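Local coordinates for glyoxalase family protein (Listeria monocytogenes, PDB 2P7O), which confers fosfomycin resistance by catalysing the hydration of this antibiotic with the help of manganese, at residues G4-I8 with L52-I56; N68-I74 with L116-G122; L89-K94 with I107-F112. All blocks are in the same frame, centred on the assembly; numbering follows the deposited sequence. Where two conformers were deposited one is given.

Interaction 1. Residues G4-I8 with L52-I56. With MN (manganese (II) ion), chain D.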
loop_
_atom_site.group_PDB
_atom_site.type_symbol
_atom_site.label_atom_id
_atom_site.label_comp_id
_atom_site.label_asym_id
_atom_site.label_seq_id
_atom_site.Cartn_x
_atom_site.Cartn_y
_atom_site.Cartn_z
ATOM N N GLY A 4 1.474 12.526 -7.027
ATOM C CA GLY A 4 2.185 11.713 -6.032
ATOM C C GLY A 4 1.170 10.821 -5.330
ATOM O O GLY A 4 0.049 10.660 -5.773
ATOM N N LEU A 5 1.640 10.194 -4.263
ATOM C CA LEU A 5 0.819 9.421 -3.366
ATOM C C LEU A 5 -0.032 10.432 -2.592
ATOM O O LEU A 5 0.459 11.467 -2.096
ATOM C CB LEU A 5 1.726 8.595 -2.432
ATOM C CG LEU A 5 1.148 7.326 -1.838
ATOM C CD1 LEU A 5 0.709 6.375 -2.952
ATOM C CD2 LEU A 5 2.164 6.579 -0.985
ATOM N N SER A 6 -1.313 10.153 -2.496
ATOM C CA SER A 6 -2.251 10.817 -1.613
ATOM C C SER A 6 -2.196 10.190 -0.209
ATOM O O SER A 6 -1.913 10.914 0.750
ATOM C CB SER A 6 -3.717 10.672 -2.110
ATOM O OG SER A 6 -4.569 11.312 -1.169
ATOM N N HIS A 7 -2.461 8.890 -0.144
ATOM C CA HIS A 7 -2.509 8.254 1.196
ATOM C C HIS A 7 -2.613 6.756 0.957
ATOM O O HIS A 7 -2.922 6.326 -0.156
ATOM C CB HIS A 7 -3.684 8.756 2.052
ATOM C CG HIS A 7 -5.055 8.556 1.503
ATOM N ND1 HIS A 7 -5.558 9.470 0.551
ATOM C CD2 HIS A 7 -6.042 7.653 1.675
ATOM C CE1 HIS A 7 -6.796 9.127 0.197
ATOM N NE2 HIS A 7 -7.114 8.026 0.861
ATOM N N ILE A 8 -2.455 6.000 2.035
ATOM C CA ILE A 8 -2.860 4.595 2.011
ATOM C C ILE A 8 -3.841 4.383 3.156
ATOM O O ILE A 8 -3.608 4.967 4.224
ATOM C CB ILE A 8 -1.595 3.773 2.229
ATOM C CG1 ILE A 8 -0.589 3.949 1.065
ATOM C CG2 ILE A 8 -1.918 2.311 2.403
ATOM C CD1 ILE A 8 0.715 3.202 1.353
ATOM N N LEU A 52 4.517 9.733 4.466
ATOM C CA LEU A 52 3.340 9.019 3.957
ATOM C C LEU A 52 2.182 9.290 4.933
ATOM O O LEU A 52 2.318 9.095 6.153
ATOM C CB LEU A 52 3.611 7.511 3.897
ATOM C CG LEU A 52 2.394 6.569 3.812
ATOM C CD1 LEU A 52 1.748 6.664 2.437
ATOM C CD2 LEU A 52 2.810 5.159 4.195
ATOM N N TRP A 53 1.043 9.698 4.392
ATOM C CA TRP A 53 -0.219 9.827 5.089
ATOM C C TRP A 53 -0.947 8.492 5.122
ATOM O O TRP A 53 -1.397 7.985 4.085
ATOM C CB TRP A 53 -1.110 10.897 4.412
ATOM C CG TRP A 53 -0.553 12.290 4.548
ATOM C CD1 TRP A 53 0.389 12.843 3.692
ATOM C CD2 TRP A 53 -0.884 13.323 5.499
ATOM N NE1 TRP A 53 0.652 14.135 4.087
ATOM C CE2 TRP A 53 -0.107 14.444 5.183
ATOM C CE3 TRP A 53 -1.787 13.403 6.586
ATOM C CZ2 TRP A 53 -0.150 15.650 5.911
ATOM C CZ3 TRP A 53 -1.828 14.582 7.315
ATOM C CH2 TRP A 53 -1.022 15.681 6.975
ATOM N N ILE A 54 -1.043 7.946 6.339
ATOM C CA ILE A 54 -1.741 6.673 6.441
ATOM C C ILE A 54 -3.003 6.793 7.277
ATOM O O ILE A 54 -2.970 7.337 8.396
ATOM C CB ILE A 54 -0.794 5.559 6.889
ATOM C CG1 ILE A 54 -1.504 4.190 6.952
ATOM C CG2 ILE A 54 -0.048 5.871 8.165
ATOM C CD1 ILE A 54 -0.635 3.001 6.568
ATOM N N CYS A 55 -4.116 6.330 6.689
ATOM C CA CYS A 55 -5.364 6.284 7.462
ATOM C C CYS A 55 -5.633 4.864 7.902
ATOM O O CYS A 55 -5.480 3.899 7.089
ATOM C CB CYS A 55 -6.509 6.740 6.501
ATOM S SG CYS A 55 -8.153 6.437 7.155
ATOM N N ILE A 56 -6.019 4.701 9.165
ATOM C CA ILE A 56 -6.546 3.380 9.535
ATOM C C ILE A 56 -8.004 3.530 9.966
ATOM O O ILE A 56 -8.344 4.577 10.497
ATOM C CB ILE A 56 -5.800 2.688 10.685
ATOM C CG1 ILE A 56 -5.667 3.609 11.903
ATOM C CG2 ILE A 56 -4.457 2.154 10.202
ATOM C CD1 ILE A 56 -4.913 2.952 13.032
HETATM MN MN MN D . -8.979 6.956 0.546
HETATM O O HOH W 1 0.701 9.944 1.447
HETATM O O HOH W 2 -9.979 9.001 0.303
#
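Two parallel strands can join over a short length and still bury a well-shaped core, and segments 4-8 and 52-56 do so with axes 4.8 Å apart and inclined by 32°. The seam closes at Ile8, whose N donates to Trp53 O (3.0 Å) while Ile8 O accepts from Cys55 N (2.9 Å). Toward Ser6 the strands spread, and water 1 fills the gap between Ser6 O (2.9 Å, weak) and Trp53 N (3.0 Å).

Side chains fit around this seam. The tip of Leu52 is the main bump: its CD1 is received between Leu5 CD2 at 3.4 Å and Ile8 CD1 at 3.8 Å. Ile8 has the most surface covered here; its CG2 lies 4.4 Å from Ile54 CD1, and strand 69-73 closes over this apolar patch with Ile70 and Phe72. Elsewhere, the CB atoms of His7 and Trp53 lie 4.1 Å apart, while the indole leads away from segment 4-8.

The His7 imidazole projects to the metal, NE2 lying 2.2 Å from the manganese of chain D, while ND1 donates to Ser6 OG (2.7 Å). His69, Glu118 and Glu126 of the second subunit complete the protein ligands. First strand beside fourth is the pairing of the βαβββ module of the glyoxalase fold, here supplying one ligand to a metal site shared between subunits.

Interaction 2. Residues N68-I74 with L116-G122. With MN (manganese (II) ion), chain C.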
loop_
_atom_site.group_PDB
_atom_site.type_symbol
_atom_site.label_atom_id
_atom_site.label_comp_id
_atom_site.label_asym_id
_atom_site.label_seq_id
_atom_site.Cartn_x
_atom_site.Cartn_y
_atom_site.Cartn_z
ATOM N N ASN A 68 1.281 -9.274 -0.701
ATOM C CA ASN A 68 1.130 -7.813 -0.936
ATOM C C ASN A 68 1.770 -7.111 0.268
ATOM O O ASN A 68 1.419 -7.448 1.397
ATOM C CB ASN A 68 -0.379 -7.484 -0.993
ATOM C CG ASN A 68 -0.996 -8.150 -2.197
ATOM O OD1 ASN A 68 -0.843 -7.676 -3.326
ATOM N ND2 ASN A 68 -1.602 -9.326 -2.114
ATOM N N HIS A 69 2.668 -6.138 0.108
ATOM C CA HIS A 69 3.213 -5.511 1.303
ATOM C C HIS A 69 3.669 -4.087 0.991
ATOM O O HIS A 69 4.083 -3.759 -0.141
ATOM C CB HIS A 69 4.421 -6.261 1.855
ATOM C CG HIS A 69 5.598 -6.468 0.941
ATOM N ND1 HIS A 69 5.653 -7.501 0.026
ATOM C CD2 HIS A 69 6.778 -5.814 0.814
ATOM C CE1 HIS A 69 6.834 -7.447 -0.635
ATOM N NE2 HIS A 69 7.526 -6.420 -0.164
ATOM N N ILE A 70 3.721 -3.341 2.089
ATOM C CA ILE A 70 4.258 -1.954 2.060
ATOM C C ILE A 70 5.630 -2.045 2.710
ATOM O O ILE A 70 5.746 -2.624 3.785
ATOM C CB ILE A 70 3.349 -1.022 2.858
ATOM C CG1 ILE A 70 1.916 -0.985 2.288
ATOM C CG2 ILE A 70 3.956 0.384 2.926
ATOM C CD1 ILE A 70 0.909 -0.374 3.269
ATOM N N ALA A 71 6.620 -1.454 2.091
ATOM C CA ALA A 71 8.004 -1.542 2.616
ATOM C C ALA A 71 8.473 -0.118 2.930
ATOM O O ALA A 71 8.386 0.787 2.066
ATOM C CB ALA A 71 8.883 -2.170 1.529
ATOM N N PHE A 72 8.991 0.138 4.118
ATOM C CA PHE A 72 9.613 1.403 4.462
ATOM C C PHE A 72 11.140 1.253 4.495
ATOM O O PHE A 72 11.627 0.175 4.799
ATOM C CB PHE A 72 9.181 1.854 5.879
ATOM C CG PHE A 72 7.730 2.349 5.849
ATOM C CD1 PHE A 72 6.694 1.534 6.265
ATOM C CD2 PHE A 72 7.453 3.652 5.471
ATOM C CE1 PHE A 72 5.402 2.048 6.288
ATOM C CE2 PHE A 72 6.161 4.127 5.379
ATOM C CZ PHE A 72 5.119 3.326 5.826
ATOM N N GLN A 73 11.801 2.382 4.193
ATOM C CA GLN A 73 13.238 2.431 4.158
ATOM C C GLN A 73 13.875 2.669 5.536
ATOM O O GLN A 73 13.541 3.635 6.257
ATOM C CB GLN A 73 13.710 3.545 3.191
ATOM C CG GLN A 73 15.162 3.317 2.730
ATOM C CD GLN A 73 15.541 4.209 1.551
ATOM O OE1 GLN A 73 16.696 4.642 1.546
ATOM N NE2 GLN A 73 14.661 4.544 0.581
ATOM N N ILE A 74 14.862 1.803 5.876
ATOM C CA ILE A 74 15.667 2.065 7.087
ATOM C C ILE A 74 17.128 1.846 6.712
ATOM O O ILE A 74 17.453 1.368 5.605
ATOM C CB ILE A 74 15.327 1.166 8.295
ATOM C CG1 ILE A 74 15.405 -0.334 7.917
ATOM C CG2 ILE A 74 13.904 1.484 8.762
ATOM C CD1 ILE A 74 15.368 -1.246 9.135
ATOM N N LEU A 116 0.994 -7.559 5.630
ATOM C CA LEU A 116 2.450 -7.706 5.575
ATOM C C LEU A 116 3.158 -6.361 5.393
ATOM O O LEU A 116 2.794 -5.518 4.570
ATOM C CB LEU A 116 2.765 -8.642 4.420
ATOM C CG LEU A 116 4.254 -9.034 4.333
ATOM C CD1 LEU A 116 4.719 -9.761 5.595
ATOM C CD2 LEU A 116 4.379 -9.943 3.127
ATOM N N PHE A 117 4.184 -6.181 6.237
ATOM C CA PHE A 117 4.999 -4.970 6.162
ATOM C C PHE A 117 6.456 -5.412 6.066
ATOM O O PHE A 117 6.832 -6.544 6.407
ATOM C CB PHE A 117 4.908 -4.187 7.483
ATOM C CG PHE A 117 3.625 -3.363 7.577
ATOM C CD1 PHE A 117 2.526 -3.824 8.296
ATOM C CD2 PHE A 117 3.515 -2.140 6.941
ATOM C CE1 PHE A 117 1.339 -3.091 8.393
ATOM C CE2 PHE A 117 2.353 -1.375 7.011
ATOM C CZ PHE A 117 1.268 -1.847 7.767
ATOM N N GLU A 118 7.277 -4.514 5.568
ATOM C CA GLU A 118 8.698 -4.769 5.419
ATOM C C GLU A 118 9.440 -3.496 5.838
ATOM O O GLU A 118 9.077 -2.391 5.468
ATOM C CB GLU A 118 9.002 -5.173 3.978
ATOM C CG GLU A 118 10.474 -5.350 3.618
ATOM C CD GLU A 118 10.757 -5.630 2.155
ATOM O OE1 GLU A 118 9.795 -5.544 1.336
ATOM O OE2 GLU A 118 11.939 -5.925 1.830
ATOM N N LEU A 119 10.515 -3.693 6.602
ATOM C CA LEU A 119 11.557 -2.677 6.750
ATOM C C LEU A 119 12.781 -3.082 5.920
ATOM O O LEU A 119 13.319 -4.188 6.064
ATOM C CB LEU A 119 11.884 -2.627 8.259
ATOM C CG LEU A 119 10.722 -2.012 9.061
ATOM C CD1 LEU A 119 11.116 -2.038 10.537
ATOM C CD2 LEU A 119 10.349 -0.604 8.641
ATOM N N HIS A 120 13.100 -2.248 4.951
ATOM C CA HIS A 120 14.040 -2.646 3.910
ATOM C C HIS A 120 15.272 -1.765 4.070
ATOM O O HIS A 120 15.129 -0.543 3.955
ATOM C CB HIS A 120 13.327 -2.447 2.559
ATOM C CG HIS A 120 14.192 -2.692 1.348
ATOM N ND1 HIS A 120 13.930 -3.693 0.422
ATOM C CD2 HIS A 120 15.223 -1.979 0.808
ATOM C CE1 HIS A 120 14.830 -3.640 -0.539
ATOM N NE2 HIS A 120 15.654 -2.619 -0.308
ATOM N N ALA A 121 16.434 -2.343 4.305
ATOM C CA ALA A 121 17.678 -1.561 4.164
ATOM C C ALA A 121 18.399 -1.964 2.879
ATOM O O ALA A 121 18.244 -3.072 2.342
ATOM C CB ALA A 121 18.608 -1.889 5.326
ATOM N N GLY A 122 19.152 -1.025 2.344
ATOM C CA GLY A 122 20.028 -1.253 1.242
ATOM C C GLY A 122 19.318 -1.178 -0.094
ATOM O O GLY A 122 18.324 -0.505 -0.319
HETATM MN MN MN C . 9.504 -5.948 -0.757
HETATM O O HOH W 3 -0.573 -7.590 3.313
HETATM O O HOH W 4 18.809 1.872 3.239
HETATM O O HOH W 5 11.652 -6.382 -0.711
#
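A parallel ladder can place metal ligands on neighbouring strands, and residues 68-74 beside 116-122 are a clear instance. At the entrance Asn68 O is linked through water 3 to Leu116 N, 2.8 Å from each, while its side chain hydrogen-bonds to Thr66 and to Ile11 and His115 of the second subunit. His69 follows, its CB 3.7 Å from Leu116 CG and its NE2 2.1 Å from the manganese of chain C. Ile70 begins the ladder: its N reaches Leu116 O weakly (3.4 Å), its O accepts from Glu118 N (3.0 Å), and its CD1 meets Phe117 CE2 at 4.1 Å. Ala71 pairs with Glu118 (CA-CA 4.3 Å), its CB 3.5 Å from Glu118 OE1. Phe72 bonds through N to Glu118 O (2.9 Å) and through O to His120 N (2.8 Å), its CB packing on Leu119 CD2 at 3.9 Å. Ile74 N binds His120 O (3.0 Å), and Ile74 CD1 rests on Leu119 CB (3.8 Å).

His69 NE2 and Glu118 OE1, 2.9 Å apart, share no hydrogen bond because both bind the ion (OE1 at 2.1 Å), together with Glu126 of the same chain and His7 of the second subunit. Glu118 OE2 accepts from Ser106 OG and metal-bound water 5 (2.6 Å), and His69 ND1 is held by Tyr67 O. The ladder thus presents one nitrogen and one carboxylate oxygen already oriented for manganese.

Interaction 3. Residues L89-K94 with I107-F112; sequences LGVEMK and IYFYDF
A β-hairpin edge in the second βαβββ module of the glyoxalase fold joins residues 89-94 to 107-112. Their end-to-end directions lie 123° apart, so this antiparallel pairing is short and splayed. After helix 79-89, Gly90 (phi/psi 94/-7) is the first residue to leave helical angles, and the chain runs extended from Val91 to a weakly bonded strand at 93-94. Met93 and Phe109 form a non-hydrogen-bonded pair with CA atoms 4.1 Å apart, flanked by hydrogen bonds from Tyr110 N to Glu92 O (3.0 Å) and from Lys94 N to Tyr108 O (2.9 Å).

Three residues, Tyr110, Val91 and Lys94, have the most surface covered. Val91 (chi1 m) points across the gap: its CB lies 3.3 Å from Tyr110 O, which finds no polar partner, and its CG1 sits over one face of the Phe112 ring (chi1 m), 4.1 Å from the centroid, in a CH-pi contact. Leu89 CD2 also touches this ring, 3.8 Å from Phe112 CZ. Water 6 links Glu92 N (3.0 Å) to Asp111 O (2.6 Å).

On the same side as Val91, Met93 (chi1 and chi2 t) brings CE to 3.4 Å from Ile107 CG2. Off this side, Tyr110, with the largest covered area, takes chi1 m and chi2 81°. Its ring swings back over residues 89-94, where Arg65 makes a cation-pi contact with it and a salt bridge to Glu92. Lys94 starts in m and t, then bends (chi3 103°, chi4 110°) to meet the ring's edge, its NZ donating to Tyr110 OH over a very short 2.5 Å.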
loop_
_atom_site.group_PDB
_atom_site.type_symbol
_atom_site.label_atom_id
_atom_site.label_comp_id
_atom_site.label_asym_id
_atom_site.label_seq_id
_atom_site.Cartn_x
_atom_site.Cartn_y
_atom_site.Cartn_z
ATOM N N LEU A 89 6.920 -6.459 20.436
ATOM C CA LEU A 89 5.481 -6.231 20.308
ATOM C C LEU A 89 4.787 -7.585 20.184
ATOM O O LEU A 89 3.612 -7.634 20.549
ATOM C CB LEU A 89 5.101 -5.269 19.200
ATOM C CG LEU A 89 3.726 -4.616 19.162
ATOM C CD1 LEU A 89 3.632 -3.407 20.074
ATOM C CD2 LEU A 89 3.365 -4.166 17.755
ATOM N N GLY A 90 5.522 -8.631 19.785
ATOM C CA GLY A 90 4.886 -9.953 19.799
ATOM C C GLY A 90 4.292 -10.324 18.446
ATOM O O GLY A 90 3.869 -11.500 18.284
ATOM N N VAL A 91 4.267 -9.403 17.479
ATOM C CA VAL A 91 3.715 -9.724 16.161
ATOM C C VAL A 91 4.440 -10.829 15.407
ATOM O O VAL A 91 5.567 -11.186 15.728
ATOM C CB VAL A 91 3.589 -8.482 15.251
ATOM C CG1 VAL A 91 2.617 -7.515 15.917
ATOM C CG2 VAL A 91 4.969 -7.860 15.040
ATOM N N GLU A 92 3.709 -11.428 14.440
ATOM C CA GLU A 92 4.333 -12.560 13.734
ATOM C C GLU A 92 5.426 -11.942 12.859
ATOM O O GLU A 92 5.216 -10.928 12.188
ATOM C CB GLU A 92 3.250 -13.207 12.881
ATOM C CG GLU A 92 3.794 -14.085 11.782
ATOM C CD GLU A 92 2.782 -14.991 11.133
ATOM O OE1 GLU A 92 1.817 -15.384 11.837
ATOM O OE2 GLU A 92 3.026 -15.373 9.969
ATOM N N MET A 93 6.593 -12.586 12.841
ATOM C CA MET A 93 7.697 -12.089 12.044
ATOM C C MET A 93 8.315 -13.259 11.271
ATOM O O MET A 93 8.493 -14.300 11.910
ATOM C CB MET A 93 8.780 -11.498 12.961
ATOM C CG MET A 93 10.024 -11.186 12.161
ATOM S SD MET A 93 11.501 -10.846 13.133
ATOM C CE MET A 93 11.261 -9.076 13.349
ATOM N N LYS A 94 8.620 -13.016 10.010
ATOM C CA LYS A 94 9.357 -13.981 9.190
ATOM C C LYS A 94 10.858 -13.806 9.484
ATOM O O LYS A 94 11.438 -12.835 8.971
ATOM C CB LYS A 94 9.045 -13.791 7.697
ATOM C CG LYS A 94 7.528 -13.648 7.468
ATOM C CD LYS A 94 7.138 -14.069 6.058
ATOM C CE LYS A 94 6.516 -15.463 6.078
ATOM N NZ LYS A 94 5.056 -15.397 5.781
ATOM N N ILE A 107 13.428 -6.886 7.029
ATOM C CA ILE A 107 12.567 -7.504 8.014
ATOM C C ILE A 107 11.107 -7.515 7.542
ATOM O O ILE A 107 10.503 -6.501 7.187
ATOM C CB ILE A 107 12.611 -6.706 9.323
ATOM C CG1 ILE A 107 14.018 -6.210 9.680
ATOM C CG2 ILE A 107 11.974 -7.501 10.430
ATOM C CD1 ILE A 107 13.967 -5.162 10.811
ATOM N N TYR A 108 10.544 -8.715 7.505
ATOM C CA TYR A 108 9.165 -8.885 7.077
ATOM C C TYR A 108 8.349 -9.353 8.267
ATOM O O TYR A 108 8.779 -10.299 8.947
ATOM C CB TYR A 108 9.154 -10.000 6.026
ATOM C CG TYR A 108 9.587 -9.583 4.646
ATOM C CD1 TYR A 108 10.887 -9.777 4.226
ATOM C CD2 TYR A 108 8.679 -9.034 3.750
ATOM C CE1 TYR A 108 11.304 -9.411 2.961
ATOM C CE2 TYR A 108 9.092 -8.690 2.462
ATOM C CZ TYR A 108 10.406 -8.897 2.068
ATOM O OH TYR A 108 10.802 -8.534 0.781
ATOM N N PHE A 109 7.237 -8.674 8.508
ATOM C CA PHE A 109 6.456 -8.920 9.712
ATOM C C PHE A 109 5.022 -8.456 9.492
ATOM O O PHE A 109 4.692 -7.703 8.554
ATOM C CB PHE A 109 7.078 -8.208 10.936
ATOM C CG PHE A 109 7.204 -6.697 10.736
ATOM C CD1 PHE A 109 6.374 -5.774 11.346
ATOM C CD2 PHE A 109 8.207 -6.224 9.925
ATOM C CE1 PHE A 109 6.517 -4.410 11.144
ATOM C CE2 PHE A 109 8.419 -4.871 9.718
ATOM C CZ PHE A 109 7.596 -3.969 10.352
ATOM N N TYR A 110 4.072 -8.959 10.260
ATOM C CA TYR A 110 2.666 -8.614 10.028
ATOM C C TYR A 110 2.188 -7.663 11.111
ATOM O O TYR A 110 2.893 -7.564 12.113
ATOM C CB TYR A 110 1.756 -9.878 10.177
ATOM C CG TYR A 110 2.128 -10.899 9.134
ATOM C CD1 TYR A 110 3.234 -11.730 9.383
ATOM C CD2 TYR A 110 1.458 -10.975 7.915
ATOM C CE1 TYR A 110 3.606 -12.665 8.432
ATOM C CE2 TYR A 110 1.870 -11.923 6.959
ATOM C CZ TYR A 110 2.936 -12.727 7.228
ATOM O OH TYR A 110 3.327 -13.675 6.313
ATOM N N ASP A 111 1.038 -7.016 10.886
ATOM C CA ASP A 111 0.474 -6.239 12.006
ATOM C C ASP A 111 -0.479 -7.142 12.787
ATOM O O ASP A 111 -0.233 -8.355 12.841
ATOM C CB ASP A 111 -0.216 -4.948 11.583
ATOM C CG ASP A 111 -1.328 -5.150 10.559
ATOM O OD1 ASP A 111 -1.972 -4.114 10.191
ATOM O OD2 ASP A 111 -1.577 -6.296 10.176
ATOM N N PHE A 112 -1.543 -6.571 13.320
ATOM C CA PHE A 112 -2.507 -7.411 14.051
ATOM C C PHE A 112 -3.678 -7.779 13.148
ATOM O O PHE A 112 -4.635 -8.372 13.641
ATOM C CB PHE A 112 -3.031 -6.618 15.257
ATOM C CG PHE A 112 -1.964 -6.300 16.300
ATOM C CD1 PHE A 112 -1.526 -5.016 16.589
ATOM C CD2 PHE A 112 -1.387 -7.334 17.027
ATOM C CE1 PHE A 112 -0.558 -4.781 17.544
ATOM C CE2 PHE A 112 -0.407 -7.101 17.980
ATOM C CZ PHE A 112 -0.004 -5.813 18.277
HETATM O O HOH W 6 0.888 -10.486 13.946
#

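In the fold
Interactions 1 and 2 are equivalent parallel pairings, first strand with fourth, in the two βαβββ modules of one chain. Their centres are about 15 Å apart, and their cores meet where Leu52 CD2 lies 3.4 Å from Phe72 CZ. Interaction 3 extends the second sheet: probable hydrogen bonds from Phe117 N to Phe109 O (2.8 Å) and from Ile107 N to Leu119 O (2.9 Å) tie it to interaction 2, about 12 Å away between centres. Each manganese site combines interaction 2 of one subunit with interaction 1 of the other, so dimerisation completes it. Interaction 3 places Tyr108 beside the site, its side chain about 3 Å from the ion at nearest atoms but not a ligand.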